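PDB 6EU4: tail spike protein from Acinetobacter phage vB_AbaP_AS12, which probably serves as the trimeric receptor-binding spike with which the phage recognises and degrades the capsular polysaccharide of Acinetobacter baumannii, as related tailspikes do. Local coordinates for residues A[38-43]-A[59-64]; A[25-30]-A[75-80]; A[54-59]-A[90-95]. All blocks are in the same frame, centred on the assembly; numbering follows the deposited sequence.

Contact 1 of 3, residues A[38-43]-A[59-64]; sequences AYVKGY and GHRIYV. With ZN (zinc ion), chain D.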
ATOM      1  N   ALA A  38     -14.220 -52.245 -18.584  1.00 34.83           N
ATOM      2  CA  ALA A  38     -15.397 -51.752 -19.274  1.00 36.91           C
ATOM      3  C   ALA A  38     -15.283 -50.246 -19.477  1.00 35.71           C
ATOM      4  O   ALA A  38     -14.636 -49.545 -18.693  1.00 34.09           O
ATOM      5  CB  ALA A  38     -16.676 -52.060 -18.485  1.00 38.83           C
ATOM      6  N   TYR A  39     -15.920 -49.759 -20.535  1.00 32.88           N
ATOM      7  CA  TYR A  39     -16.092 -48.334 -20.779  1.00 34.36           C
ATOM      8  C   TYR A  39     -17.566 -47.998 -20.609  1.00 31.35           C
ATOM      9  O   TYR A  39     -18.406 -48.513 -21.349  1.00 32.84           O
ATOM     10  CB  TYR A  39     -15.616 -47.943 -22.177  1.00 34.80           C
ATOM     11  CG  TYR A  39     -15.751 -46.462 -22.448  1.00 33.77           C
ATOM     12  CD1 TYR A  39     -14.800 -45.566 -21.979  1.00 34.50           C
ATOM     13  CD2 TYR A  39     -16.833 -45.959 -23.154  1.00 34.00           C
ATOM     14  CE1 TYR A  39     -14.921 -44.202 -22.212  1.00 36.47           C
ATOM     15  CE2 TYR A  39     -16.960 -44.611 -23.399  1.00 34.52           C
ATOM     16  CZ  TYR A  39     -16.004 -43.735 -22.926  1.00 36.60           C
ATOM     17  OH  TYR A  39     -16.139 -42.391 -23.166  1.00 35.81           O
ATOM     18  N   VAL A  40     -17.876 -47.136 -19.640  1.00 30.26           N
ATOM     19  CA  VAL A  40     -19.248 -46.714 -19.385  1.00 31.30           C
ATOM     20  C   VAL A  40     -19.506 -45.415 -20.141  1.00 29.14           C
ATOM     21  O   VAL A  40     -18.779 -44.429 -19.966  1.00 28.16           O
ATOM     22  CB  VAL A  40     -19.504 -46.539 -17.878  1.00 32.32           C
ATOM     23  CG1 VAL A  40     -20.939 -46.074 -17.624  1.00 31.99           C
ATOM     24  CG2 VAL A  40     -19.239 -47.845 -17.127  1.00 32.48           C
ATOM     25  N   LYS A  41     -20.553 -45.410 -20.972  1.00 29.67           N
ATOM     26  CA  LYS A  41     -20.832 -44.255 -21.822  1.00 29.12           C
ATOM     27  C   LYS A  41     -21.171 -43.031 -20.984  1.00 27.84           C
ATOM     28  O   LYS A  41     -20.653 -41.932 -21.217  1.00 27.01           O
ATOM     29  CB  LYS A  41     -21.979 -44.566 -22.779  1.00 30.16           C
ATOM     30  CG  LYS A  41     -21.735 -45.708 -23.725  1.00 32.50           C
ATOM     31  CD  LYS A  41     -22.941 -45.877 -24.639  1.00 35.81           C
ATOM     32  CE  LYS A  41     -22.885 -47.134 -25.446  1.00 40.93           C
ATOM     33  NZ  LYS A  41     -24.143 -47.312 -26.249  1.00 41.83           N
ATOM     34  N   GLY A  42     -22.059 -43.200 -20.010  1.00 27.96           N
ATOM     35  CA  GLY A  42     -22.439 -42.115 -19.130  1.00 27.41           C
ATOM     36  C   GLY A  42     -23.026 -42.690 -17.866  1.00 27.11           C
ATOM     37  O   GLY A  42     -23.422 -43.857 -17.827  1.00 28.25           O
ATOM     38  N   TYR A  43     -23.041 -41.874 -16.810  1.00 26.24           N
ATOM     39  CA  TYR A  43     -23.576 -42.358 -15.542  1.00 26.67           C
ATOM     40  C   TYR A  43     -25.035 -42.750 -15.714  1.00 27.66           C
ATOM     41  O   TYR A  43     -25.459 -43.847 -15.307  1.00 28.85           O
ATOM     42  CB  TYR A  43     -23.416 -41.288 -14.448  1.00 25.68           C
ATOM     43  CG  TYR A  43     -23.607 -41.827 -13.041  1.00 26.21           C
ATOM     44  CD1 TYR A  43     -24.874 -42.070 -12.539  1.00 26.99           C
ATOM     45  CD2 TYR A  43     -22.514 -42.096 -12.222  1.00 26.13           C
ATOM     46  CE1 TYR A  43     -25.062 -42.559 -11.260  1.00 27.70           C
ATOM     47  CE2 TYR A  43     -22.685 -42.588 -10.933  1.00 26.81           C
ATOM     48  CZ  TYR A  43     -23.972 -42.822 -10.458  1.00 27.60           C
ATOM     49  OH  TYR A  43     -24.179 -43.302  -9.189  1.00 28.47           O
ATOM     50  N   GLY A  59     -16.872 -43.340 -18.034  1.00 30.39           N
ATOM     51  CA  GLY A  59     -15.442 -43.558 -17.965  1.00 29.91           C
ATOM     52  C   GLY A  59     -15.122 -45.028 -17.837  1.00 28.61           C
ATOM     53  O   GLY A  59     -16.003 -45.879 -17.722  1.00 27.08           O
ATOM     54  N   HIS A  60     -13.823 -45.322 -17.868  1.00 25.12           N
ATOM     55  CA  HIS A  60     -13.369 -46.704 -17.774  1.00 27.91           C
ATOM     56  C   HIS A  60     -13.530 -47.217 -16.350  1.00 27.48           C
ATOM     57  O   HIS A  60     -13.352 -46.473 -15.376  1.00 25.37           O
ATOM     58  CB  HIS A  60     -11.903 -46.831 -18.198  1.00 33.65           C
ATOM     59  CG  HIS A  60     -11.646 -46.463 -19.626  1.00 40.49           C
ATOM     60  ND1 HIS A  60     -11.422 -45.164 -20.025  1.00 43.11           N
ATOM     61  CD2 HIS A  60     -11.577 -47.219 -20.748  1.00 43.83           C
ATOM     62  CE1 HIS A  60     -11.226 -45.135 -21.331  1.00 44.04           C
ATOM     63  NE2 HIS A  60     -11.310 -46.368 -21.793  1.00 45.20           N
ATOM     64  N   ARG A  61     -13.882 -48.493 -16.236  1.00 27.89           N
ATOM     65  CA  ARG A  61     -13.931 -49.180 -14.955  1.00 28.07           C
ATOM     66  C   ARG A  61     -13.247 -50.528 -15.073  1.00 27.54           C
ATOM     67  O   ARG A  61     -13.226 -51.145 -16.144  1.00 29.58           O
ATOM     68  CB  ARG A  61     -15.368 -49.358 -14.470  1.00 30.91           C
ATOM     69  CG  ARG A  61     -16.036 -48.024 -14.186  1.00 30.92           C
ATOM     70  CD  ARG A  61     -17.249 -48.136 -13.309  1.00 30.86           C
ATOM     71  NE  ARG A  61     -17.739 -46.802 -12.956  1.00 29.03           N
ATOM     72  CZ  ARG A  61     -17.791 -46.302 -11.728  1.00 26.15           C
ATOM     73  NH1 ARG A  61     -17.390 -47.002 -10.678  1.00 26.41           N
ATOM     74  NH2 ARG A  61     -18.259 -45.083 -11.545  1.00 27.79           N
ATOM     75  N   ILE A  62     -12.678 -50.974 -13.959  1.00 28.81           N
ATOM     76  CA  ILE A  62     -12.019 -52.271 -13.875  1.00 29.50           C
ATOM     77  C   ILE A  62     -12.686 -53.068 -12.769  1.00 29.64           C
ATOM     78  O   ILE A  62     -12.830 -52.579 -11.642  1.00 30.79           O
ATOM     79  CB  ILE A  62     -10.512 -52.131 -13.607  1.00 30.34           C
ATOM     80  CG1 ILE A  62      -9.856 -51.299 -14.712  1.00 32.62           C
ATOM     81  CG2 ILE A  62      -9.871 -53.515 -13.511  1.00 30.87           C
ATOM     82  CD1 ILE A  62      -8.383 -50.972 -14.458  1.00 34.84           C
ATOM     83  N   TYR A  63     -13.066 -54.298 -13.081  1.00 33.25           N
ATOM     84  CA  TYR A  63     -13.753 -55.138 -12.112  1.00 34.27           C
ATOM     85  C   TYR A  63     -12.771 -55.693 -11.083  1.00 34.43           C
ATOM     86  O   TYR A  63     -11.755 -56.294 -11.442  1.00 35.93           O
ATOM     87  CB  TYR A  63     -14.475 -56.273 -12.831  1.00 35.01           C
ATOM     88  CG  TYR A  63     -15.300 -57.120 -11.899  1.00 37.36           C
ATOM     89  CD1 TYR A  63     -16.314 -56.551 -11.142  1.00 37.33           C
ATOM     90  CD2 TYR A  63     -15.064 -58.485 -11.772  1.00 40.59           C
ATOM     91  CE1 TYR A  63     -17.074 -57.314 -10.283  1.00 39.10           C
ATOM     92  CE2 TYR A  63     -15.823 -59.258 -10.916  1.00 41.36           C
ATOM     93  CZ  TYR A  63     -16.827 -58.664 -10.176  1.00 40.75           C
ATOM     94  OH  TYR A  63     -17.584 -59.411  -9.319  1.00 41.10           O
ATOM     95  N   VAL A  64     -13.065 -55.460  -9.806  1.00 33.04           N
ATOM     96  CA  VAL A  64     -12.274 -55.979  -8.690  1.00 33.65           C
ATOM     97  C   VAL A  64     -13.163 -56.971  -7.943  1.00 36.16           C
ATOM     98  O   VAL A  64     -13.973 -56.576  -7.095  1.00 35.39           O
ATOM     99  CB  VAL A  64     -11.782 -54.863  -7.764  1.00 34.92           C
ATOM    100  CG1 VAL A  64     -10.963 -55.441  -6.619  1.00 37.67           C
ATOM    101  CG2 VAL A  64     -10.969 -53.841  -8.540  1.00 33.32           C
TER
HETATM  102 ZN    ZN D 801     -10.692 -45.972 -23.668  1.00 34.65          ZN
HETATM  103  O   HOH W   1     -11.167 -47.969 -24.615  1.00 19.58           O
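Gly-59 begins strand 59-63 with a two-bond grip on Val-40. Its N donates to Val-40 O at 2.9 Å, in the carbonyl plane and on a lone pair, whereas Gly-59 O receives Val-40 N at 3.0 Å from a donor 45° above its carbonyl plane. The next residue, His-60, faces Tyr-39 in a non-hydrogen-bonded antiparallel pair, both side chains leaving the same face of the sheet. With CG anti to the carbonyl carbon (chi1 -63°), the imidazole stands off the strand and the edge of Tyr-39 comes down on it: Tyr-39 CD1 lies over the centre of the His-60 ring, 3.6 Å from His-60 NE2, in a T-shaped stack with planes at 67°. Arg-61 then closes a hydrogen-bonded pair with Ala-38, Arg-61 N to Ala-38 O at 2.8 Å and Ala-38 N to Arg-61 O at 2.9 Å, both nearly straight. Its side chain runs along the other face, CD passing Val-40 CG2, and its guanidinium bonds to the carbonyls of Phe-74 and Trp-80. Farther on, Ile-62, which turns away from strand 38-40, packs on Tyr-55 of the third subunit. Zinc lies 2.0 Å from His-60 NE2, and His-60 of each of the two other subunits also binds it, with a water as a further ligand: an intersubunit three-histidine zinc site of the trimer, built on an antiparallel strand pair.

Contact 2 of 3, residues A[25-30]-A[75-80]; sequences ADLESL and LCINGW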
ATOM      1  N   ALA A  25     -25.815 -48.244 -13.946  1.00 33.69           N
ATOM      2  CA  ALA A  25     -26.825 -49.189 -13.469  1.00 35.54           C
ATOM      3  C   ALA A  25     -26.717 -50.532 -14.181  1.00 37.09           C
ATOM      4  O   ALA A  25     -27.180 -51.556 -13.657  1.00 38.83           O
ATOM      5  CB  ALA A  25     -28.226 -48.617 -13.668  1.00 39.22           C
ATOM      6  N   ASP A  26     -26.131 -50.550 -15.374  1.00 39.76           N
ATOM      7  CA  ASP A  26     -25.973 -51.801 -16.104  1.00 40.64           C
ATOM      8  C   ASP A  26     -24.812 -52.644 -15.589  1.00 42.74           C
ATOM      9  O   ASP A  26     -24.696 -53.816 -15.979  1.00 43.86           O
ATOM     10  CB  ASP A  26     -25.788 -51.503 -17.588  1.00 39.97           C
ATOM     11  CG  ASP A  26     -27.026 -50.907 -18.214  1.00 40.56           C
ATOM     12  OD1 ASP A  26     -28.145 -51.352 -17.871  1.00 41.32           O
ATOM     13  OD2 ASP A  26     -26.883 -49.987 -19.040  1.00 40.11           O
ATOM     14  N   LEU A  27     -23.964 -52.087 -14.721  1.00 39.00           N
ATOM     15  CA  LEU A  27     -22.854 -52.855 -14.168  1.00 43.39           C
ATOM     16  C   LEU A  27     -23.346 -53.999 -13.285  1.00 49.47           C
ATOM     17  O   LEU A  27     -22.802 -55.108 -13.345  1.00 53.11           O
ATOM     18  CB  LEU A  27     -21.919 -51.932 -13.384  1.00 39.25           C
ATOM     19  CG  LEU A  27     -21.162 -50.883 -14.214  1.00 38.16           C
ATOM     20  CD1 LEU A  27     -20.422 -49.898 -13.318  1.00 37.14           C
ATOM     21  CD2 LEU A  27     -20.184 -51.537 -15.181  1.00 39.17           C
ATOM     22  N   GLU A  28     -24.385 -53.761 -12.475  1.00 54.85           N
ATOM     23  CA  GLU A  28     -24.843 -54.779 -11.527  1.00 59.53           C
ATOM     24  C   GLU A  28     -25.112 -56.119 -12.203  1.00 62.70           C
ATOM     25  O   GLU A  28     -24.875 -57.180 -11.612  1.00 61.55           O
ATOM     26  CB  GLU A  28     -26.110 -54.314 -10.803  1.00 62.53           C
ATOM     27  CG  GLU A  28     -26.564 -55.282  -9.703  1.00 66.79           C
ATOM     28  CD  GLU A  28     -27.931 -54.951  -9.135  1.00 69.93           C
ATOM     29  OE1 GLU A  28     -28.290 -55.535  -8.086  1.00 71.92           O
ATOM     30  OE2 GLU A  28     -28.651 -54.121  -9.735  1.00 69.97           O
ATOM     31  N   SER A  29     -25.617 -56.095 -13.436  1.00 67.53           N
ATOM     32  CA  SER A  29     -25.958 -57.330 -14.139  1.00 72.95           C
ATOM     33  C   SER A  29     -24.948 -57.626 -15.241  1.00 73.92           C
ATOM     34  O   SER A  29     -25.327 -57.945 -16.373  1.00 76.17           O
ATOM     35  CB  SER A  29     -27.366 -57.240 -14.725  1.00 74.53           C
ATOM     36  OG  SER A  29     -27.416 -56.267 -15.764  1.00 73.23           O
ATOM     37  N   LEU A  30     -23.664 -57.537 -14.914  1.00 70.52           N
ATOM     38  CA  LEU A  30     -22.584 -57.740 -15.874  1.00 69.35           C
ATOM     39  C   LEU A  30     -21.763 -58.942 -15.412  1.00 69.93           C
ATOM     40  O   LEU A  30     -21.082 -58.870 -14.385  1.00 69.89           O
ATOM     41  CB  LEU A  30     -21.737 -56.470 -15.973  1.00 67.57           C
ATOM     42  CG  LEU A  30     -20.641 -56.369 -17.038  1.00 67.24           C
ATOM     43  CD1 LEU A  30     -21.190 -56.658 -18.412  1.00 67.88           C
ATOM     44  CD2 LEU A  30     -20.006 -54.978 -17.017  1.00 63.92           C
ATOM     45  N   LEU A  75     -16.890 -44.438  -6.760  1.00 25.93           N
ATOM     46  CA  LEU A  75     -15.618 -45.069  -7.115  1.00 27.71           C
ATOM     47  C   LEU A  75     -15.700 -46.584  -7.262  1.00 28.10           C
ATOM     48  O   LEU A  75     -14.849 -47.170  -7.942  1.00 28.50           O
ATOM     49  CB  LEU A  75     -14.541 -44.727  -6.085  1.00 28.39           C
ATOM     50  CG  LEU A  75     -14.108 -43.255  -6.069  1.00 30.15           C
ATOM     51  CD1 LEU A  75     -12.970 -43.073  -5.110  1.00 31.92           C
ATOM     52  CD2 LEU A  75     -13.700 -42.744  -7.443  1.00 30.73           C
ATOM     53  N   CYS A  76     -16.673 -47.245  -6.645  1.00 28.01           N
ATOM     54  CA  CYS A  76     -16.759 -48.699  -6.734  1.00 29.86           C
ATOM     55  C   CYS A  76     -18.230 -49.088  -6.797  1.00 29.38           C
ATOM     56  O   CYS A  76     -18.955 -48.944  -5.810  1.00 27.93           O
ATOM     57  CB  CYS A  76     -16.057 -49.364  -5.551  1.00 30.03           C
ATOM     58  SG  CYS A  76     -16.110 -51.177  -5.618  1.00 31.61           S
ATOM     59  N   ILE A  77     -18.666 -49.568  -7.956  1.00 27.83           N
ATOM     60  CA  ILE A  77     -20.068 -49.890  -8.200  1.00 29.04           C
ATOM     61  C   ILE A  77     -20.123 -51.381  -8.509  1.00 29.27           C
ATOM     62  O   ILE A  77     -19.736 -51.823  -9.599  1.00 29.78           O
ATOM     63  CB  ILE A  77     -20.674 -49.037  -9.321  1.00 28.17           C
ATOM     64  CG1 ILE A  77     -20.627 -47.551  -8.900  1.00 28.71           C
ATOM     65  CG2 ILE A  77     -22.111 -49.498  -9.628  1.00 31.55           C
ATOM     66  CD1 ILE A  77     -21.050 -46.539  -9.983  1.00 28.25           C
ATOM     67  N   ASN A  78     -20.572 -52.159  -7.526  1.00 30.24           N
ATOM     68  CA  ASN A  78     -20.612 -53.621  -7.616  1.00 33.54           C
ATOM     69  C   ASN A  78     -19.257 -54.193  -8.033  1.00 34.64           C
ATOM     70  O   ASN A  78     -19.167 -55.111  -8.853  1.00 34.26           O
ATOM     71  CB  ASN A  78     -21.715 -54.081  -8.572  1.00 35.89           C
ATOM     72  CG  ASN A  78     -23.051 -53.421  -8.285  1.00 39.33           C
ATOM     73  OD1 ASN A  78     -23.625 -52.762  -9.155  1.00 42.54           O
ATOM     74  ND2 ASN A  78     -23.546 -53.577  -7.061  1.00 38.31           N
ATOM     75  N   GLY A  79     -18.190 -53.650  -7.447  1.00 34.38           N
ATOM     76  CA  GLY A  79     -16.847 -54.111  -7.720  1.00 32.87           C
ATOM     77  C   GLY A  79     -16.154 -53.412  -8.870  1.00 32.75           C
ATOM     78  O   GLY A  79     -14.941 -53.587  -9.035  1.00 32.67           O
ATOM     79  N   TRP A  80     -16.883 -52.636  -9.672  1.00 29.53           N
ATOM     80  CA  TRP A  80     -16.316 -51.950 -10.827  1.00 29.61           C
ATOM     81  C   TRP A  80     -15.724 -50.621 -10.368  1.00 27.34           C
ATOM     82  O   TRP A  80     -16.457 -49.687 -10.011  1.00 26.20           O
ATOM     83  CB  TRP A  80     -17.382 -51.752 -11.900  1.00 29.65           C
ATOM     84  CG  TRP A  80     -17.773 -53.036 -12.560  1.00 31.81           C
ATOM     85  CD1 TRP A  80     -18.774 -53.880 -12.179  1.00 32.72           C
ATOM     86  CD2 TRP A  80     -17.163 -53.628 -13.714  1.00 31.97           C
ATOM     87  NE1 TRP A  80     -18.828 -54.958 -13.023  1.00 34.62           N
ATOM     88  CE2 TRP A  80     -17.855 -54.827 -13.979  1.00 34.65           C
ATOM     89  CE3 TRP A  80     -16.108 -53.259 -14.551  1.00 31.53           C
ATOM     90  CZ2 TRP A  80     -17.512 -55.672 -15.033  1.00 36.12           C
ATOM     91  CZ3 TRP A  80     -15.773 -54.100 -15.612  1.00 32.61           C
ATOM     92  CH2 TRP A  80     -16.480 -55.287 -15.844  1.00 35.69           C
TER
HETATM   93  O   HOH W   2     -20.988 -57.042 -12.327  1.00 46.29           O
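The indole of Trp-80 is the platform for Leu-27 and Leu-30, which lie over the same face of it. Leu-27, whose CG is anti to the carbonyl carbon (chi1 -66°), lays one branch on it: CD2 sits over the face of the five-membered ring, 3.9 Å from the centroid and only 11° off the normal, a well-centred CH-pi contact. The other branch reaches past the ring toward its stem, Leu-27 CD1 lying 3.8 Å from Trp-80 CB and also meeting Ile-77 CG2, so that the leucine fork straddles the root of the indole. Leu-30 crosses the indole at about a right angle and brings CD2 to the six-membered half, nearest to Trp-80 CZ2; this residue is poorly ordered, and its fit is less certain.

Ile-77 and Trp-80 are the ends of a type I' turn, closed by Ile-77 N to Trp-80 O and Trp-80 N to Ile-77 O, both 3.0 Å. This hairpin presents Ile-77 and the indole to the same leucine, while Asn-78 at the turn comes up to Glu-28. There, Asn-78 OD1 approaches Glu-28 CA at 3.3 Å, and the Glu-28 carboxylate extends away. The loop after strand 19-21, at one edge of the five-stranded sheet, thus packs on the hairpin of strands 76-77 and 80-82 at the other.

Polar linkage comes through a water at the edge of the indole, in its plane. It accepts from Trp-80 NE1 at 3.1 Å and donates to Leu-27 O and to Leu-30 O, each at 2.8 Å. One water so links the indole N-H to both carbonyls and holds the ring at its edge, while Leu-27 covers part of one face. Cohesion between the segments is therefore mainly apolar, with direction supplied by one three-bonded water.

Contact 3 of 3, residues A[54-59]-A[90-95]; sequences PYVGGG and SPEHAG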
ATOM      1  N   PRO A  54     -24.045 -34.942 -24.459  1.00 26.34           N
ATOM      2  CA  PRO A  54     -25.139 -35.730 -23.878  1.00 26.93           C
ATOM      3  C   PRO A  54     -24.674 -36.790 -22.884  1.00 28.15           C
ATOM      4  O   PRO A  54     -25.377 -37.074 -21.908  1.00 29.79           O
ATOM      5  CB  PRO A  54     -25.802 -36.361 -25.112  1.00 29.84           C
ATOM      6  CG  PRO A  54     -24.713 -36.442 -26.121  1.00 28.24           C
ATOM      7  CD  PRO A  54     -23.870 -35.215 -25.893  1.00 26.59           C
ATOM      8  N   TYR A  55     -23.507 -37.387 -23.115  1.00 27.80           N
ATOM      9  CA  TYR A  55     -23.007 -38.466 -22.271  1.00 27.10           C
ATOM     10  C   TYR A  55     -22.026 -37.869 -21.271  1.00 27.15           C
ATOM     11  O   TYR A  55     -20.999 -37.312 -21.666  1.00 30.80           O
ATOM     12  CB  TYR A  55     -22.334 -39.556 -23.107  1.00 27.76           C
ATOM     13  CG  TYR A  55     -23.271 -40.384 -23.961  1.00 29.04           C
ATOM     14  CD1 TYR A  55     -23.983 -41.440 -23.414  1.00 29.62           C
ATOM     15  CD2 TYR A  55     -23.423 -40.135 -25.320  1.00 28.96           C
ATOM     16  CE1 TYR A  55     -24.816 -42.209 -24.184  1.00 31.17           C
ATOM     17  CE2 TYR A  55     -24.266 -40.906 -26.097  1.00 30.95           C
ATOM     18  CZ  TYR A  55     -24.956 -41.942 -25.525  1.00 32.07           C
ATOM     19  OH  TYR A  55     -25.794 -42.724 -26.286  1.00 35.75           O
ATOM     20  N   VAL A  56     -22.353 -37.949 -19.982  1.00 26.31           N
ATOM     21  CA  VAL A  56     -21.490 -37.389 -18.943  1.00 25.38           C
ATOM     22  C   VAL A  56     -21.436 -38.364 -17.781  1.00 25.24           C
ATOM     23  O   VAL A  56     -22.352 -39.163 -17.568  1.00 22.89           O
ATOM     24  CB  VAL A  56     -21.950 -35.994 -18.448  1.00 26.98           C
ATOM     25  CG1 VAL A  56     -21.962 -34.985 -19.588  1.00 29.29           C
ATOM     26  CG2 VAL A  56     -23.328 -36.068 -17.768  1.00 25.44           C
ATOM     27  N   GLY A  57     -20.331 -38.312 -17.044  1.00 24.35           N
ATOM     28  CA  GLY A  57     -20.199 -39.091 -15.833  1.00 26.30           C
ATOM     29  C   GLY A  57     -19.827 -40.543 -16.025  1.00 25.20           C
ATOM     30  O   GLY A  57     -19.917 -41.314 -15.063  1.00 26.43           O
ATOM     31  N   GLY A  58     -19.416 -40.947 -17.223  1.00 26.71           N
ATOM     32  CA  GLY A  58     -18.972 -42.304 -17.486  1.00 29.39           C
ATOM     33  C   GLY A  58     -17.489 -42.481 -17.241  1.00 30.19           C
ATOM     34  O   GLY A  58     -16.900 -41.847 -16.364  1.00 33.22           O
ATOM     35  N   GLY A  59     -16.872 -43.340 -18.034  1.00 30.39           N
ATOM     36  CA  GLY A  59     -15.442 -43.558 -17.965  1.00 29.91           C
ATOM     37  C   GLY A  59     -15.122 -45.028 -17.837  1.00 28.61           C
ATOM     38  O   GLY A  59     -16.003 -45.879 -17.722  1.00 27.08           O
ATOM     39  N   SER A  90     -15.620 -35.116 -11.694  1.00 18.65           N
ATOM     40  CA  SER A  90     -16.735 -34.186 -11.678  1.00 18.64           C
ATOM     41  C   SER A  90     -17.892 -34.789 -10.879  1.00 18.81           C
ATOM     42  O   SER A  90     -17.993 -36.010 -10.771  1.00 18.69           O
ATOM     43  CB  SER A  90     -17.199 -33.881 -13.104  1.00 22.36           C
ATOM     44  OG  SER A  90     -16.143 -33.309 -13.870  1.00 22.37           O
ATOM     45  N   PRO A  91     -18.774 -33.968 -10.311  1.00 18.15           N
ATOM     46  CA  PRO A  91     -19.933 -34.533  -9.598  1.00 18.23           C
ATOM     47  C   PRO A  91     -20.740 -35.523 -10.434  1.00 19.48           C
ATOM     48  O   PRO A  91     -21.337 -36.453  -9.877  1.00 21.60           O
ATOM     49  CB  PRO A  91     -20.747 -33.285  -9.230  1.00 17.49           C
ATOM     50  CG  PRO A  91     -19.726 -32.207  -9.129  1.00 17.34           C
ATOM     51  CD  PRO A  91     -18.724 -32.502 -10.200  1.00 18.71           C
ATOM     52  N   GLU A  92     -20.759 -35.342 -11.757  1.00 20.79           N
ATOM     53  CA  GLU A  92     -21.413 -36.280 -12.667  1.00 19.75           C
ATOM     54  C   GLU A  92     -20.925 -37.711 -12.473  1.00 21.06           C
ATOM     55  O   GLU A  92     -21.700 -38.657 -12.646  1.00 22.80           O
ATOM     56  CB  GLU A  92     -21.171 -35.875 -14.137  1.00 20.49           C
ATOM     57  CG  GLU A  92     -21.712 -34.541 -14.570  1.00 23.66           C
ATOM     58  CD  GLU A  92     -20.717 -33.397 -14.323  1.00 22.67           C
ATOM     59  OE1 GLU A  92     -20.536 -33.014 -13.156  1.00 22.44           O
ATOM     60  OE2 GLU A  92     -20.127 -32.891 -15.298  1.00 24.35           O
ATOM     61  N   HIS A  93     -19.641 -37.894 -12.140  1.00 19.55           N
ATOM     62  CA  HIS A  93     -19.090 -39.239 -11.987  1.00 20.90           C
ATOM     63  C   HIS A  93     -19.689 -39.976 -10.800  1.00 21.19           C
ATOM     64  O   HIS A  93     -19.603 -41.209 -10.741  1.00 21.54           O
ATOM     65  CB  HIS A  93     -17.568 -39.175 -11.848  1.00 22.11           C
ATOM     66  CG  HIS A  93     -16.872 -38.778 -13.114  1.00 23.49           C
ATOM     67  ND1 HIS A  93     -16.297 -37.540 -13.296  1.00 23.26           N
ATOM     68  CD2 HIS A  93     -16.687 -39.455 -14.272  1.00 25.85           C
ATOM     69  CE1 HIS A  93     -15.772 -37.477 -14.508  1.00 26.18           C
ATOM     70  NE2 HIS A  93     -16.000 -38.625 -15.123  1.00 24.48           N
ATOM     71  N   ALA A  94     -20.292 -39.252  -9.866  1.00 20.94           N
ATOM     72  CA  ALA A  94     -20.943 -39.840  -8.706  1.00 21.91           C
ATOM     73  C   ALA A  94     -22.460 -39.805  -8.827  1.00 23.64           C
ATOM     74  O   ALA A  94     -23.157 -40.186  -7.880  1.00 24.61           O
ATOM     75  CB  ALA A  94     -20.497 -39.112  -7.436  1.00 20.76           C
ATOM     76  N   GLY A  95     -22.992 -39.363  -9.966  1.00 23.22           N
ATOM     77  CA  GLY A  95     -24.427 -39.363 -10.196  1.00 23.20           C
ATOM     78  C   GLY A  95     -25.111 -38.012 -10.148  1.00 22.84           C
ATOM     79  O   GLY A  95     -26.354 -37.967 -10.121  1.00 22.29           O
TER
HETATM   80  O   HOH W   3     -18.739 -42.679 -13.134  1.00 26.06           O
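From CB, the side chain of His-93 turns with CG anti to the carbonyl carbon (chi1 -70°), which brings the imidazole back beside its own chain with its edge toward Gly-58 O. ND1, the inward nitrogen, accepts from Ser-90 N at 3.0 Å, in the ring plane. On the other side of CG, CD2 points its edge at Gly-58 O, 3.2 Å away and in plane, and also lies 3.8 Å from Gly-57 C. NE2 at the tip is 3.6 Å from that same Gly-58 O, and Asn-86 of the second subunit packs on His-93. The histidine belongs to the 3-10 segment 91-94, which lies between strand 88-89, already paired in parallel with strand 118-121 of the beta-helix, and helix 106-113; the contact therefore joins the small N-terminal sheet domain to the start of the beta-helix. Gly-57, at positive phi and without a side chain, brings its CA to 3.5 Å from Glu-92 O in a CA-H...O contact. A water donates to Gly-57 O at 2.6 Å and to His-93 O at 2.9 Å. Alongside, Val-56 CG2 rests on Glu-92 CG, where the bent chain turns its carboxylate to Tyr-125 and Asn-122.

How the contacts relate
Contacts 1 and 2 have centres 8 Å apart and reach the same five-stranded sheet. In its order the strand that carries the zinc histidine is paired on one edge with 38-40 and on the other with 80-82 of the hairpin, and Val-64 N, 2.8 Å from Gly-79 O in a probable hydrogen bond, continues that second pairing. Contact 3, centred 11 Å from contact 1, shares Gly-59 with it, and Tyr-43 N sits 2.9 Å from Val-56 O. Contacts 2 and 3 do not touch, their nearest atoms being about 6 Å apart. Zinc belongs to contact 1 and lies about 13 Å from the side chain of Trp-80 and about 11 Å from Gly-58.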